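Local coordinates for uncharacterized protein (Corynebacterium glutamicum, PDB 2NSF), which probably catalyses the mycothiol-dependent isomerisation of maleylpyruvate and carries a bound zinc ion, at residues W159-S162 with R163-I167; V73-N76 with A77-L80. All coordinates share one frame; numbering follows the deposited sequence.

In the fold
Contact 2 (73-80) comes first along the chain, in the middle of helix 66-89, and contact 1 (159-167) follows on helix 156-171; their centres lie about 11 Å apart. Both belong to the mycothiol maleylpyruvate isomerase N-terminal domain, where the two helices pack against each other with the zinc ion between them. Arg161 joins the contacts directly: its NH1 is 2.7 Å from Val73 O and 3.0 Å from Asn76 OD1, both probable hydrogen bonds. Next to it, Glu164 CG packs on the same Asn76 OD1 at 3.5 Å. Helix 66-89 supplies His72 to the metal, helix 156-171 Glu164 and His168, so the Arg161 bonds between the helices probably help to keep the zinc ligands in place.

Contact 1 (W159-S162 with R163-I167); sequences WMRS and REVWI. With ZN (zinc ion), chain E; SO4 (sulfate ion), chain B.
Arg163 lays its aliphatic stem over one face of the Trp159 indole, four residues back on the helix. The stem leaves beside its own backbone N (chi1 -65°), which sets CG 3.7 Å from the centroid of the six-membered ring in a CH-pi contact. The chain then bends at chi3 (-50°) and carries the guanidinium past the ring, the two planes 64° apart, with Met160 CG over one guanidinium face. At its edge the guanidinium meets a sulfate: NH1 bonds to O4 at 2.9 Å and NH2 to O2 at 3.1 Å. Glu192 of helix 183-199 takes a salt bridge from Arg163 NH1 and a hydrogen bond from Trp159 NE1, so one carboxylate ties both partners of the CH-pi contact.

This is an i to i+4 pairing within helix 156-171. Glu164, the residue after Arg163, binds zinc through OE1 (2.1 Å) together with His72 and His168. Its OE2 accepts bonds from two zinc-bound waters, one at 2.6 Å and the other over a long 3.3 Å, and from a third water 2.7 Å away. That third water also donates to Met160 O and accepts from Arg163 NH2, linking the carboxylate to the arginine. Around the helix, Val165 CG1 lies over a face of the Arg161 guanidinium, 3.7 Å from NE, while the guanidinium end is held by helix 66-89.

Contact 2 (V73-N76 with A77-L80); sequences VAYN and AIAL. With SO4 (sulfate ion), chain C.
With its CG turned away from the backbone N and beside the carbonyl carbon (chi1 167°), and its amide rotated to chi2 -91°, Asn76 presents OD1 to Leu80 one turn further on and sends ND2 to a sulfate. Leu80 CG lies beside its own backbone N, anti to the carbonyl carbon, and the side chain passes obliquely across that of Asn76. Its methyl CD1 comes to 3.6 Å from Asn76 OD1, and its CG packs against Asn76 O at 3.3 Å. That same carbonyl oxygen accepts the backbone bond from Leu80 N, so the leucine leans on the peptide that also holds its own N-H.

The Asn76 amide is gripped at both of its polar atoms. ND2 donates to sulfate O4 at 2.9 Å with a nearly straight N-H...O angle of 166°, and OD1 accepts from Arg161 of helix 156-171; the two bonds together fix the rotation of the amide. Tyr96 and Arg102 also bind this sulfate, which probably came from the crystallisation liquor.

On another side of the helix, Tyr75 and Ile78 run side by side and point the same way, with Tyr75 CD1 and Ile78 CD1 4.1 Å apart. Tyr75 also packs on Leu120 of helix 114-133 and on Ile106 of helix 99-109. Ala74 and Ala77 both touch Ser124 of helix 114-133, and Ala77 meets Arg161 as well.

Backbone bonds from residue i+4 to residue i, such as Ala79 N to Tyr75 O at 2.9 Å, mark regular alpha-helix. Residues 73-80 form the part of helix 66-89 that directly follows the zinc ligand His72, with Asn76 one turn on as a second-shell residue touching the ligand Glu164 in the metal site of this helical domain.

Contact 1 (W159-S162 with R163-I167)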
ATOM      1  N   TRP A 159       3.882   7.588  -3.649  1.00 18.26           N
ATOM      2  CA  TRP A 159       4.321   6.276  -3.183  1.00 16.90           C
ATOM      3  C   TRP A 159       3.243   5.656  -2.301  1.00 18.02           C
ATOM      4  O   TRP A 159       2.896   4.482  -2.439  1.00 17.13           O
ATOM      5  CB  TRP A 159       5.622   6.410  -2.382  1.00 16.62           C
ATOM      6  CG  TRP A 159       5.947   5.198  -1.537  1.00 16.50           C
ATOM      7  CD1 TRP A 159       6.091   5.165  -0.181  1.00 16.70           C
ATOM      8  CD2 TRP A 159       6.155   3.854  -1.994  1.00 17.07           C
ATOM      9  NE1 TRP A 159       6.377   3.887   0.239  1.00 18.44           N
ATOM     10  CE2 TRP A 159       6.422   3.061  -0.855  1.00 17.58           C
ATOM     11  CE3 TRP A 159       6.144   3.239  -3.256  1.00 16.90           C
ATOM     12  CZ2 TRP A 159       6.676   1.685  -0.934  1.00 18.27           C
ATOM     13  CZ3 TRP A 159       6.398   1.864  -3.335  1.00 16.09           C
ATOM     14  CH2 TRP A 159       6.660   1.108  -2.181  1.00 17.74           C
ATOM     15  N   MET A 160       2.712   6.456  -1.386  1.00 17.75           N
ATOM     16  CA  MET A 160       1.684   5.966  -0.478  1.00 18.23           C
ATOM     17  C   MET A 160       0.476   5.434  -1.236  1.00 16.98           C
ATOM     18  O   MET A 160      -0.047   4.368  -0.911  1.00 18.02           O
ATOM     19  CB  MET A 160       1.264   7.085   0.475  1.00 18.34           C
ATOM     20  CG  MET A 160       2.376   7.519   1.412  1.00 19.34           C
ATOM     21  SD  MET A 160       2.057   9.127   2.154  1.00 22.45           S
ATOM     22  CE  MET A 160       0.931   8.678   3.445  1.00 20.88           C
ATOM     23  N   ARG A 161       0.031   6.166  -2.249  1.00 17.32           N
ATOM     24  CA  ARG A 161      -1.120   5.708  -3.019  1.00 17.56           C
ATOM     25  C   ARG A 161      -0.763   4.440  -3.793  1.00 16.53           C
ATOM     26  O   ARG A 161      -1.576   3.519  -3.886  1.00 15.75           O
ATOM     27  CB  ARG A 161      -1.598   6.796  -3.979  1.00 15.42           C
ATOM     28  CG  ARG A 161      -2.869   6.423  -4.748  1.00 15.80           C
ATOM     29  CD  ARG A 161      -4.043   6.139  -3.807  1.00 16.03           C
ATOM     30  NE  ARG A 161      -5.288   5.952  -4.549  1.00 16.44           N
ATOM     31  CZ  ARG A 161      -6.440   5.571  -4.002  1.00 15.09           C
ATOM     32  NH1 ARG A 161      -6.516   5.328  -2.700  1.00 15.13           N
ATOM     33  NH2 ARG A 161      -7.518   5.425  -4.763  1.00 16.06           N
ATOM     34  N   SER A 162       0.446   4.386  -4.341  1.00 16.02           N
ATOM     35  CA  SER A 162       0.880   3.206  -5.086  1.00 16.11           C
ATOM     36  C   SER A 162       0.823   1.949  -4.214  1.00 16.46           C
ATOM     37  O   SER A 162       0.380   0.895  -4.674  1.00 15.67           O
ATOM     38  CB  SER A 162       2.302   3.402  -5.629  1.00 15.64           C
ATOM     39  OG  SER A 162       2.333   4.396  -6.645  1.00 16.73           O
ATOM     40  N   ARG A 163       1.278   2.044  -2.963  1.00 16.41           N
ATOM     41  CA  ARG A 163       1.233   0.882  -2.072  1.00 16.85           C
ATOM     42  C   ARG A 163      -0.201   0.385  -1.951  1.00 18.40           C
ATOM     43  O   ARG A 163      -0.471  -0.815  -1.991  1.00 18.05           O
ATOM     44  CB  ARG A 163       1.720   1.230  -0.659  1.00 18.37           C
ATOM     45  CG  ARG A 163       3.168   1.617  -0.533  1.00 17.55           C
ATOM     46  CD  ARG A 163       3.539   1.785   0.940  1.00 18.53           C
ATOM     47  NE  ARG A 163       2.593   2.653   1.644  1.00 19.62           N
ATOM     48  CZ  ARG A 163       2.915   3.420   2.680  1.00 21.35           C
ATOM     49  NH1 ARG A 163       4.162   3.424   3.140  1.00 20.81           N
ATOM     50  NH2 ARG A 163       1.999   4.201   3.242  1.00 18.82           N
ATOM     51  N   GLU A 164      -1.119   1.329  -1.785  1.00 17.32           N
ATOM     52  CA  GLU A 164      -2.525   0.996  -1.629  1.00 17.14           C
ATOM     53  C   GLU A 164      -3.150   0.323  -2.840  1.00 16.16           C
ATOM     54  O   GLU A 164      -3.708  -0.767  -2.727  1.00 15.54           O
ATOM     55  CB  GLU A 164      -3.337   2.256  -1.311  1.00 18.37           C
ATOM     56  CG  GLU A 164      -2.967   2.953  -0.013  1.00 18.51           C
ATOM     57  CD  GLU A 164      -3.229   2.105   1.213  1.00 20.90           C
ATOM     58  OE1 GLU A 164      -4.265   1.406   1.265  1.00 20.32           O
ATOM     59  OE2 GLU A 164      -2.404   2.152   2.148  1.00 22.14           O
ATOM     60  N   VAL A 165      -3.070   0.971  -3.997  1.00 15.15           N
ATOM     61  CA  VAL A 165      -3.699   0.412  -5.184  1.00 15.16           C
ATOM     62  C   VAL A 165      -3.089  -0.879  -5.714  1.00 16.34           C
ATOM     63  O   VAL A 165      -3.819  -1.776  -6.130  1.00 15.43           O
ATOM     64  CB  VAL A 165      -3.780   1.459  -6.332  1.00 16.27           C
ATOM     65  CG1 VAL A 165      -4.757   2.569  -5.947  1.00 16.85           C
ATOM     66  CG2 VAL A 165      -2.409   2.043  -6.625  1.00 16.66           C
ATOM     67  N   TRP A 166      -1.765  -0.995  -5.696  1.00 17.05           N
ATOM     68  CA  TRP A 166      -1.147  -2.215  -6.202  1.00 17.01           C
ATOM     69  C   TRP A 166      -1.370  -3.408  -5.289  1.00 16.53           C
ATOM     70  O   TRP A 166      -1.542  -4.532  -5.764  1.00 16.64           O
ATOM     71  CB  TRP A 166       0.355  -2.013  -6.435  1.00 16.70           C
ATOM     72  CG  TRP A 166       0.665  -1.227  -7.673  1.00 17.21           C
ATOM     73  CD1 TRP A 166       1.094   0.066  -7.739  1.00 15.94           C
ATOM     74  CD2 TRP A 166       0.569  -1.689  -9.028  1.00 16.94           C
ATOM     75  NE1 TRP A 166       1.276   0.439  -9.052  1.00 18.32           N
ATOM     76  CE2 TRP A 166       0.959  -0.620  -9.863  1.00 16.85           C
ATOM     77  CE3 TRP A 166       0.187  -2.905  -9.616  1.00 18.73           C
ATOM     78  CZ2 TRP A 166       0.981  -0.726 -11.262  1.00 18.00           C
ATOM     79  CZ3 TRP A 166       0.207  -3.012 -11.014  1.00 18.05           C
ATOM     80  CH2 TRP A 166       0.601  -1.926 -11.818  1.00 17.82           C
ATOM     81  N   ILE A 167      -1.378  -3.178  -3.979  1.00 14.58           N
ATOM     82  CA  ILE A 167      -1.590  -4.272  -3.054  1.00 14.84           C
ATOM     83  C   ILE A 167      -3.069  -4.576  -2.840  1.00 15.53           C
ATOM     84  O   ILE A 167      -3.466  -5.739  -2.848  1.00 15.92           O
ATOM     85  CB  ILE A 167      -0.937  -4.010  -1.685  1.00 15.65           C
ATOM     86  CG1 ILE A 167       0.580  -3.853  -1.859  1.00 18.97           C
ATOM     87  CG2 ILE A 167      -1.249  -5.166  -0.741  1.00 16.08           C
ATOM     88  CD1 ILE A 167       1.318  -3.466  -0.586  1.00 20.38           C
TER
HETATM   89 ZN    ZN E 404      -4.755   0.141   2.905  1.00 26.97          ZN
HETATM   90  S   SO4 B 401       3.542   5.477   6.363  1.00 26.12           S
HETATM   91  O1  SO4 B 401       4.026   6.519   7.287  1.00 28.76           O
HETATM   92  O2  SO4 B 401       2.221   5.849   5.840  1.00 28.96           O
HETATM   93  O3  SO4 B 401       3.436   4.207   7.092  1.00 26.46           O
HETATM   94  O4  SO4 B 401       4.481   5.339   5.237  1.00 28.60           O
HETATM   95  O   HOH W   1      -0.220   3.763   1.719  1.00 33.22           O
HETATM   96  O   HOH W   2      -3.634   1.372   4.324  1.00 20.41           O
HETATM   97  O   HOH W   3      -2.620  -1.026   2.938  1.00 24.43           O

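Contact 2 (V73-N76 with A77-L80)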
ATOM      1  N   VAL A  73     -10.120   2.175   0.278  1.00 17.62           N
ATOM      2  CA  VAL A  73      -9.314   2.701  -0.815  1.00 17.45           C
ATOM      3  C   VAL A  73      -9.761   4.114  -1.182  1.00 17.21           C
ATOM      4  O   VAL A  73      -8.931   4.984  -1.453  1.00 15.37           O
ATOM      5  CB  VAL A  73      -9.367   1.753  -2.053  1.00 17.23           C
ATOM      6  CG1 VAL A  73      -8.651   2.387  -3.257  1.00 15.21           C
ATOM      7  CG2 VAL A  73      -8.696   0.433  -1.701  1.00 18.08           C
ATOM      8  N   ALA A  74     -11.072   4.359  -1.155  1.00 16.70           N
ATOM      9  CA  ALA A  74     -11.587   5.685  -1.479  1.00 15.79           C
ATOM     10  C   ALA A  74     -11.222   6.684  -0.384  1.00 14.54           C
ATOM     11  O   ALA A  74     -10.787   7.796  -0.674  1.00 14.83           O
ATOM     12  CB  ALA A  74     -13.110   5.636  -1.662  1.00 15.86           C
ATOM     13  N   TYR A  75     -11.401   6.292   0.875  1.00 14.95           N
ATOM     14  CA  TYR A  75     -11.079   7.203   1.970  1.00 16.63           C
ATOM     15  C   TYR A  75      -9.582   7.504   2.017  1.00 18.07           C
ATOM     16  O   TYR A  75      -9.166   8.565   2.487  1.00 17.62           O
ATOM     17  CB  TYR A  75     -11.585   6.636   3.304  1.00 16.84           C
ATOM     18  CG  TYR A  75     -13.099   6.560   3.360  1.00 18.57           C
ATOM     19  CD1 TYR A  75     -13.878   7.668   3.024  1.00 19.58           C
ATOM     20  CD2 TYR A  75     -13.752   5.380   3.720  1.00 19.75           C
ATOM     21  CE1 TYR A  75     -15.272   7.610   3.039  1.00 18.70           C
ATOM     22  CE2 TYR A  75     -15.157   5.309   3.740  1.00 19.17           C
ATOM     23  CZ  TYR A  75     -15.902   6.430   3.395  1.00 20.49           C
ATOM     24  OH  TYR A  75     -17.278   6.379   3.402  1.00 20.12           O
ATOM     25  N   ASN A  76      -8.771   6.575   1.525  1.00 17.20           N
ATOM     26  CA  ASN A  76      -7.333   6.804   1.489  1.00 17.03           C
ATOM     27  C   ASN A  76      -7.046   7.870   0.433  1.00 16.24           C
ATOM     28  O   ASN A  76      -6.228   8.756   0.654  1.00 15.64           O
ATOM     29  CB  ASN A  76      -6.583   5.499   1.175  1.00 16.94           C
ATOM     30  CG  ASN A  76      -5.126   5.730   0.822  1.00 17.96           C
ATOM     31  OD1 ASN A  76      -4.786   5.902  -0.347  1.00 17.24           O
ATOM     32  ND2 ASN A  76      -4.259   5.752   1.834  1.00 15.97           N
ATOM     33  N   ALA A  77      -7.725   7.803  -0.711  1.00 16.19           N
ATOM     34  CA  ALA A  77      -7.518   8.802  -1.756  1.00 15.97           C
ATOM     35  C   ALA A  77      -7.854  10.179  -1.191  1.00 16.60           C
ATOM     36  O   ALA A  77      -7.136  11.149  -1.417  1.00 16.31           O
ATOM     37  CB  ALA A  77      -8.399   8.502  -2.970  1.00 16.39           C
ATOM     38  N   ILE A  78      -8.959  10.250  -0.457  1.00 15.94           N
ATOM     39  CA  ILE A  78      -9.389  11.502   0.154  1.00 16.94           C
ATOM     40  C   ILE A  78      -8.349  11.991   1.168  1.00 17.46           C
ATOM     41  O   ILE A  78      -8.037  13.180   1.225  1.00 17.26           O
ATOM     42  CB  ILE A  78     -10.758  11.320   0.847  1.00 17.16           C
ATOM     43  CG1 ILE A  78     -11.845  11.130  -0.215  1.00 19.14           C
ATOM     44  CG2 ILE A  78     -11.066  12.520   1.743  1.00 17.49           C
ATOM     45  CD1 ILE A  78     -13.194  10.681   0.339  1.00 19.54           C
ATOM     46  N   ALA A  79      -7.803  11.066   1.953  1.00 16.65           N
ATOM     47  CA  ALA A  79      -6.802  11.422   2.953  1.00 18.14           C
ATOM     48  C   ALA A  79      -5.547  11.989   2.296  1.00 18.05           C
ATOM     49  O   ALA A  79      -4.925  12.917   2.821  1.00 18.86           O
ATOM     50  CB  ALA A  79      -6.455  10.205   3.804  1.00 16.62           C
ATOM     51  N   LEU A  80      -5.177  11.442   1.140  1.00 17.38           N
ATOM     52  CA  LEU A  80      -3.999  11.917   0.431  1.00 19.36           C
ATOM     53  C   LEU A  80      -4.269  13.285  -0.187  1.00 20.05           C
ATOM     54  O   LEU A  80      -3.353  14.088  -0.364  1.00 20.67           O
ATOM     55  CB  LEU A  80      -3.577  10.900  -0.639  1.00 18.04           C
ATOM     56  CG  LEU A  80      -3.078   9.569  -0.061  1.00 19.01           C
ATOM     57  CD1 LEU A  80      -2.665   8.647  -1.197  1.00 20.83           C
ATOM     58  CD2 LEU A  80      -1.895   9.809   0.878  1.00 19.31           C
TER
HETATM   59  S   SO4 C 402      -4.125   4.663   5.745  1.00 39.13           S
HETATM   60  O1  SO4 C 402      -4.675   3.297   5.767  1.00 39.98           O
HETATM   61  O2  SO4 C 402      -4.368   5.291   7.058  1.00 41.28           O
HETATM   62  O3  SO4 C 402      -2.668   4.616   5.495  1.00 41.90           O
HETATM   63  O4  SO4 C 402      -4.773   5.443   4.679  1.00 32.08           O